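Local coordinates for protein computational Design of Enzyme (Synthetic construct, PDB 3TP4) that is a computationally designed enzyme, probably built on a glycosyl hydrolase family 26 barrel scaffold to carry an activated serine-containing catalytic triad, at residues T446-A451 against D459-V464; D3-I8 against A367-Q372. All blocks are in the same frame, centred on the assembly; numbering follows the deposited sequence.

Interaction 1 (T446-A451 against D459-V464); sequences TVTATA and DVTNEV
Thr448 and Thr461 meet hydroxyl to hydroxyl across a non-hydrogen-bonded pair of antiparallel strands. Thr448 OG1 lies 2.8 Å from Thr461 OG1, and either could donate. Both hydroxyls sit anti to their carbonyl carbon, beside the backbone N (chi1 -61° in each). The two side chains cross obliquely. An alanine in place of Thr448 would remove this hydroxyl and would probably leave Thr461 OG1 without its cross-strand partner. On the same face, one water joins Thr450 OG1 to Asp459, donating to OD2 at 2.6 Å. The other face carries Val447, Ala449 and Val460, with Asn462 beside them. There Ala449 CB touches Val460 CG1 at 3.9 Å. Beyond the last strand pair, Val447 CG2 also meets Val464 CG2. The backbone ladder fixes this register. Val447 and Asn462 exchange nearly straight bonds, with Val447 N 2.7 Å from Asn462 O. The bonds between Ala449 and Val460 are more bent. The Asn462 side chain leads away, and its ND2 donates to Pro380 O. The segments form a beta hairpin in the Ig-like domain. Strand 402-411 pairs with the other edge of strand 446-453. Ile377 of strand 374-379 packs on Val447, Ala449 and Val460, while Val395 of strand 391-398 covers Ala449.

Interaction 2 (D3-I8 against A367-Q372); sequences DETIAI and AAAPAQ
Residues 4-6 and 367-368 run parallel, and three backbone hydrogen bonds tie the two segments together. Ala367 is gripped at both ends: its N donates to Glu4 O at 2.9 Å, and its O accepts from Ile6 N at 3.0 Å. Both donors lie nearly along the C=O axis. The third bond, from Ala369 N to Ile6 O, is straight at the hydrogen (166°), but the donor stands above the carbonyl plane. Thr5 CG2, anti to its backbone N, reaches across to within 3.6 Å of Ala369 N. Ala369 CB comes within 3.5 Å of Ile6 O. Ile8 turns its CG2 branch onto Ala368 CB at 3.6 Å, the closest carbon-to-carbon approach of side chains between the segments. A water extends the pairing: it accepts from Ile8 N and donates to Ala369 O at 2.5 Å. Helix 15-27 lies next to this contact. Its Leu21 touches Ile6 and Ile8, its Arg18 touches Ile8 and Ala368, and its Ser22 OG hydrogen-bonds Glu4 OE2. This is a short two-stranded parallel sheet, separate from the parallel barrel sheet. It ties the start of the modelled chain to the segment leading out of the barrel, whose parallel strands and helices fit the TIM-barrel clan of this family.

Overall arrangement
Interaction 2 comes first along the chain and closes before interaction 1 opens. Their centres lie 28 Å apart, and their nearest atoms are about 11 Å apart, so they do not touch. They share no sheet. Interaction 2 brings together segments 3-8 and 367-372, 359 residues apart at their closest ends, beside the barrel. Interaction 1 is local: it pairs the two arms of a hairpin, strands 446-453 and 456-466, within the mixed sheet of the Ig-like domain. The chain leaves segment 367-372 and enters that domain at strand 374-379. Segment 367-372 of interaction 2 thus leads from the barrel into the second domain, which holds interaction 1.

Interaction 1 (T446-A451 against D459-V464)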
ATOM      1  N   THR A 446      26.793 -15.071   3.060  1.00 39.40           N
ATOM      2  CA  THR A 446      26.481 -13.745   3.603  1.00 40.58           C
ATOM      3  C   THR A 446      27.135 -12.650   2.757  1.00 33.36           C
ATOM      4  O   THR A 446      28.328 -12.700   2.453  1.00 37.86           O
ATOM      5  CB  THR A 446      26.878 -13.579   5.089  1.00 39.37           C
ATOM      6  OG1 THR A 446      28.301 -13.512   5.204  1.00 41.05           O
ATOM      7  CG2 THR A 446      26.344 -14.736   5.927  1.00 41.76           C
ATOM      8  N   VAL A 447      26.334 -11.669   2.374  1.00 32.55           N
ATOM      9  CA  VAL A 447      26.769 -10.594   1.489  1.00 31.27           C
ATOM     10  C   VAL A 447      26.586  -9.265   2.223  1.00 31.22           C
ATOM     11  O   VAL A 447      25.458  -8.845   2.476  1.00 27.45           O
ATOM     12  CB  VAL A 447      25.931 -10.594   0.197  1.00 32.78           C
ATOM     13  CG1 VAL A 447      26.382  -9.472  -0.746  1.00 31.56           C
ATOM     14  CG2 VAL A 447      26.031 -11.943  -0.490  1.00 33.92           C
ATOM     15  N   THR A 448      27.693  -8.631   2.595  1.00 32.62           N
ATOM     16  CA  THR A 448      27.639  -7.432   3.420  1.00 33.30           C
ATOM     17  C   THR A 448      28.127  -6.211   2.654  1.00 30.93           C
ATOM     18  O   THR A 448      29.284  -6.158   2.234  1.00 27.45           O
ATOM     19  CB  THR A 448      28.484  -7.590   4.696  1.00 34.46           C
ATOM     20  OG1 THR A 448      27.973  -8.682   5.463  1.00 30.57           O
ATOM     21  CG2 THR A 448      28.439  -6.319   5.534  1.00 36.61           C
ATOM     22  N   ALA A 449      27.227  -5.246   2.465  1.00 28.39           N
ATOM     23  CA  ALA A 449      27.556  -3.995   1.797  1.00 28.27           C
ATOM     24  C   ALA A 449      27.953  -2.943   2.813  1.00 26.08           C
ATOM     25  O   ALA A 449      27.249  -2.731   3.807  1.00 25.39           O
ATOM     26  CB  ALA A 449      26.374  -3.503   0.978  1.00 24.36           C
ATOM     27  N   THR A 450      29.069  -2.274   2.553  1.00 25.06           N
ATOM     28  CA  THR A 450      29.516  -1.200   3.418  1.00 29.14           C
ATOM     29  C   THR A 450      29.702   0.069   2.600  1.00 27.25           C
ATOM     30  O   THR A 450      30.593   0.158   1.743  1.00 28.67           O
ATOM     31  CB  THR A 450      30.821  -1.586   4.129  1.00 29.28           C
ATOM     32  OG1 THR A 450      30.614  -2.806   4.851  1.00 29.05           O
ATOM     33  CG2 THR A 450      31.276  -0.487   5.091  1.00 29.86           C
ATOM     34  N   ALA A 451      28.852   1.054   2.869  1.00 26.17           N
ATOM     35  CA  ALA A 451      28.907   2.324   2.158  1.00 24.95           C
ATOM     36  C   ALA A 451      29.597   3.404   2.988  1.00 28.63           C
ATOM     37  O   ALA A 451      29.274   3.601   4.158  1.00 27.08           O
ATOM     38  CB  ALA A 451      27.506   2.760   1.776  1.00 24.78           C
ATOM     39  N   ASP A 459      25.953   0.019   6.760  1.00 27.65           N
ATOM     40  CA  ASP A 459      26.061  -1.341   6.248  1.00 31.45           C
ATOM     41  C   ASP A 459      24.783  -2.148   6.363  1.00 30.66           C
ATOM     42  O   ASP A 459      23.841  -1.751   7.037  1.00 25.87           O
ATOM     43  CB  ASP A 459      27.251  -2.110   6.833  1.00 31.22           C
ATOM     44  CG  ASP A 459      27.245  -2.167   8.351  1.00 39.98           C
ATOM     45  OD1 ASP A 459      26.160  -2.125   8.964  1.00 43.72           O
ATOM     46  OD2 ASP A 459      28.348  -2.266   8.928  1.00 47.51           O
ATOM     47  N   VAL A 460      24.778  -3.279   5.674  1.00 28.94           N
ATOM     48  CA  VAL A 460      23.626  -4.153   5.618  1.00 29.16           C
ATOM     49  C   VAL A 460      24.150  -5.505   5.166  1.00 31.56           C
ATOM     50  O   VAL A 460      25.123  -5.569   4.406  1.00 28.48           O
ATOM     51  CB  VAL A 460      22.578  -3.613   4.635  1.00 29.59           C
ATOM     52  CG1 VAL A 460      23.163  -3.515   3.208  1.00 27.04           C
ATOM     53  CG2 VAL A 460      21.309  -4.467   4.676  1.00 30.76           C
ATOM     54  N   THR A 461      23.526  -6.575   5.655  1.00 34.33           N
ATOM     55  CA  THR A 461      23.904  -7.941   5.303  1.00 34.93           C
ATOM     56  C   THR A 461      22.716  -8.726   4.754  1.00 37.05           C
ATOM     57  O   THR A 461      21.651  -8.773   5.374  1.00 38.19           O
ATOM     58  CB  THR A 461      24.482  -8.696   6.516  1.00 31.70           C
ATOM     59  OG1 THR A 461      25.656  -8.028   6.970  1.00 34.75           O
ATOM     60  CG2 THR A 461      24.844 -10.125   6.136  1.00 38.85           C
ATOM     61  N   ASN A 462      22.891  -9.310   3.571  1.00 33.27           N
ATOM     62  CA  ASN A 462      21.924 -10.250   3.026  1.00 28.44           C
ATOM     63  C   ASN A 462      22.473 -11.667   3.113  1.00 36.37           C
ATOM     64  O   ASN A 462      23.661 -11.902   2.869  1.00 40.46           O
ATOM     65  CB  ASN A 462      21.589  -9.939   1.558  1.00 26.29           C
ATOM     66  CG  ASN A 462      20.670  -8.752   1.401  1.00 30.96           C
ATOM     67  OD1 ASN A 462      20.382  -8.036   2.367  1.00 30.24           O
ATOM     68  ND2 ASN A 462      20.213  -8.522   0.169  1.00 24.18           N
ATOM     69  N   GLU A 463      21.606 -12.614   3.439  1.00 38.36           N
ATOM     70  CA  GLU A 463      21.996 -14.019   3.480  1.00 44.41           C
ATOM     71  C   GLU A 463      21.391 -14.744   2.284  1.00 40.13           C
ATOM     72  O   GLU A 463      20.178 -14.772   2.118  1.00 43.46           O
ATOM     73  CB  GLU A 463      21.543 -14.655   4.797  1.00 51.01           C
ATOM     74  CG  GLU A 463      22.274 -15.938   5.141  1.00 65.63           C
ATOM     75  CD  GLU A 463      22.305 -16.207   6.633  1.00 78.66           C
ATOM     76  OE1 GLU A 463      21.517 -15.580   7.377  1.00 82.00           O
ATOM     77  OE2 GLU A 463      23.126 -17.044   7.062  1.00 82.11           O
ATOM     78  N   VAL A 464      22.235 -15.308   1.429  1.00 33.52           N
ATOM     79  CA  VAL A 464      21.738 -15.902   0.191  1.00 38.67           C
ATOM     80  C   VAL A 464      22.316 -17.293  -0.069  1.00 43.50           C
ATOM     81  O   VAL A 464      23.288 -17.698   0.551  1.00 41.09           O
ATOM     82  CB  VAL A 464      22.044 -15.003  -1.031  1.00 43.92           C
ATOM     83  CG1 VAL A 464      21.534 -13.576  -0.804  1.00 47.39           C
ATOM     84  CG2 VAL A 464      23.519 -14.990  -1.306  1.00 33.98           C
TER
HETATM   85  O   HOH W   1      30.491  -3.107   7.683  1.00 38.82           O

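Interaction 2 (D3-I8 against A367-Q372)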
ATOM      1  N   ASP A   3       4.030  24.784  13.714  1.00 99.87           N
ATOM      2  CA  ASP A   3       5.393  24.343  13.438  1.00100.36           C
ATOM      3  C   ASP A   3       5.503  22.826  13.589  1.00 91.76           C
ATOM      4  O   ASP A   3       6.029  22.325  14.586  1.00 90.62           O
ATOM      5  CB  ASP A   3       6.380  25.046  14.376  1.00106.38           C
ATOM      6  CG  ASP A   3       7.769  25.182  13.773  1.00110.30           C
ATOM      7  OD1 ASP A   3       8.084  24.437  12.821  1.00112.20           O
ATOM      8  OD2 ASP A   3       8.548  26.033  14.254  1.00110.52           O
ATOM      9  N   GLU A   4       5.005  22.099  12.593  1.00 81.91           N
ATOM     10  CA  GLU A   4       4.948  20.641  12.663  1.00 70.86           C
ATOM     11  C   GLU A   4       5.930  19.987  11.688  1.00 60.94           C
ATOM     12  O   GLU A   4       6.033  20.394  10.528  1.00 54.02           O
ATOM     13  CB  GLU A   4       3.520  20.158  12.384  1.00 66.73           C
ATOM     14  CG  GLU A   4       3.272  18.687  12.702  1.00 67.53           C
ATOM     15  CD  GLU A   4       1.897  18.205  12.248  1.00 69.44           C
ATOM     16  OE1 GLU A   4       1.066  19.047  11.832  1.00 66.63           O
ATOM     17  OE2 GLU A   4       1.650  16.979  12.303  1.00 68.98           O
ATOM     18  N   THR A   5       6.651  18.977  12.172  1.00 58.07           N
ATOM     19  CA  THR A   5       7.592  18.216  11.349  1.00 52.03           C
ATOM     20  C   THR A   5       7.255  16.731  11.431  1.00 44.63           C
ATOM     21  O   THR A   5       7.062  16.197  12.524  1.00 47.52           O
ATOM     22  CB  THR A   5       9.041  18.404  11.844  1.00 51.92           C
ATOM     23  OG1 THR A   5       9.341  19.803  11.941  1.00 58.22           O
ATOM     24  CG2 THR A   5      10.033  17.731  10.895  1.00 43.80           C
ATOM     25  N   ILE A   6       7.191  16.052  10.292  1.00 39.10           N
ATOM     26  CA  ILE A   6       6.867  14.628  10.323  1.00 38.97           C
ATOM     27  C   ILE A   6       7.778  13.760   9.467  1.00 34.36           C
ATOM     28  O   ILE A   6       8.333  14.205   8.463  1.00 34.83           O
ATOM     29  CB  ILE A   6       5.407  14.353   9.914  1.00 42.66           C
ATOM     30  CG1 ILE A   6       5.142  14.881   8.505  1.00 41.02           C
ATOM     31  CG2 ILE A   6       4.444  14.977  10.915  1.00 51.31           C
ATOM     32  CD1 ILE A   6       3.794  14.468   7.961  1.00 44.18           C
ATOM     33  N   ALA A   7       7.906  12.505   9.880  1.00 41.72           N
ATOM     34  CA  ALA A   7       8.619  11.511   9.101  1.00 44.76           C
ATOM     35  C   ALA A   7       7.722  11.103   7.954  1.00 32.40           C
ATOM     36  O   ALA A   7       6.613  10.610   8.168  1.00 34.73           O
ATOM     37  CB  ALA A   7       8.952  10.306   9.961  1.00 50.42           C
ATOM     38  N   ILE A   8       8.192  11.338   6.735  1.00 27.53           N
ATOM     39  CA  ILE A   8       7.436  10.981   5.546  1.00 29.65           C
ATOM     40  C   ILE A   8       8.394  10.353   4.551  1.00 29.69           C
ATOM     41  O   ILE A   8       9.520  10.816   4.393  1.00 30.22           O
ATOM     42  CB  ILE A   8       6.738  12.207   4.924  1.00 28.74           C
ATOM     43  CG1 ILE A   8       6.094  11.845   3.587  1.00 25.25           C
ATOM     44  CG2 ILE A   8       7.721  13.351   4.743  1.00 33.77           C
ATOM     45  CD1 ILE A   8       5.119  12.931   3.036  1.00 24.24           C
ATOM     46  N   ALA A 367       6.286  20.484   7.618  1.00 36.79           N
ATOM     47  CA  ALA A 367       7.550  20.209   6.942  1.00 38.34           C
ATOM     48  C   ALA A 367       7.978  18.758   7.114  1.00 37.57           C
ATOM     49  O   ALA A 367       7.667  18.105   8.116  1.00 41.15           O
ATOM     50  CB  ALA A 367       8.644  21.150   7.430  1.00 41.22           C
ATOM     51  N   ALA A 368       8.687  18.263   6.112  1.00 41.13           N
ATOM     52  CA  ALA A 368       9.231  16.919   6.133  1.00 42.64           C
ATOM     53  C   ALA A 368      10.528  16.850   6.936  1.00 42.83           C
ATOM     54  O   ALA A 368      11.442  17.648   6.733  1.00 45.79           O
ATOM     55  CB  ALA A 368       9.476  16.448   4.713  1.00 41.68           C
ATOM     56  N   ALA A 369      10.598  15.898   7.857  1.00 44.44           N
ATOM     57  CA  ALA A 369      11.877  15.527   8.439  1.00 41.58           C
ATOM     58  C   ALA A 369      12.812  15.153   7.298  1.00 39.26           C
ATOM     59  O   ALA A 369      12.366  14.648   6.260  1.00 39.92           O
ATOM     60  CB  ALA A 369      11.706  14.358   9.394  1.00 36.06           C
ATOM     61  N   PRO A 370      14.116  15.406   7.471  1.00 43.65           N
ATOM     62  CA  PRO A 370      15.073  15.041   6.421  1.00 44.31           C
ATOM     63  C   PRO A 370      15.034  13.536   6.179  1.00 40.12           C
ATOM     64  O   PRO A 370      14.856  12.789   7.144  1.00 37.17           O
ATOM     65  CB  PRO A 370      16.419  15.452   7.024  1.00 46.12           C
ATOM     66  CG  PRO A 370      16.206  15.389   8.490  1.00 51.36           C
ATOM     67  CD  PRO A 370      14.789  15.834   8.709  1.00 47.91           C
ATOM     68  N   ALA A 371      15.188  13.106   4.928  1.00 38.33           N
ATOM     69  CA  ALA A 371      15.145  11.681   4.587  1.00 42.73           C
ATOM     70  C   ALA A 371      16.181  10.893   5.385  1.00 40.35           C
ATOM     71  O   ALA A 371      17.282  11.384   5.627  1.00 46.00           O
ATOM     72  CB  ALA A 371      15.378  11.490   3.095  1.00 42.48           C
ATOM     73  N   GLN A 372      15.840   9.685   5.811  1.00 39.47           N
ATOM     74  CA  GLN A 372      16.814   8.893   6.556  1.00 39.16           C
ATOM     75  C   GLN A 372      17.758   8.166   5.599  1.00 35.26           C
ATOM     76  O   GLN A 372      17.316   7.538   4.637  1.00 31.09           O
ATOM     77  CB  GLN A 372      16.147   7.932   7.557  1.00 44.59           C
ATOM     78  CG  GLN A 372      15.218   6.878   6.955  1.00 56.01           C
ATOM     79  CD  GLN A 372      14.359   6.159   8.014  1.00 62.37           C
ATOM     80  OE1 GLN A 372      13.154   6.429   8.146  1.00 48.65           O
ATOM     81  NE2 GLN A 372      14.979   5.239   8.763  1.00 58.09           N
TER
HETATM   82  O   HOH W   2      11.044  12.523   6.133  1.00 38.67           O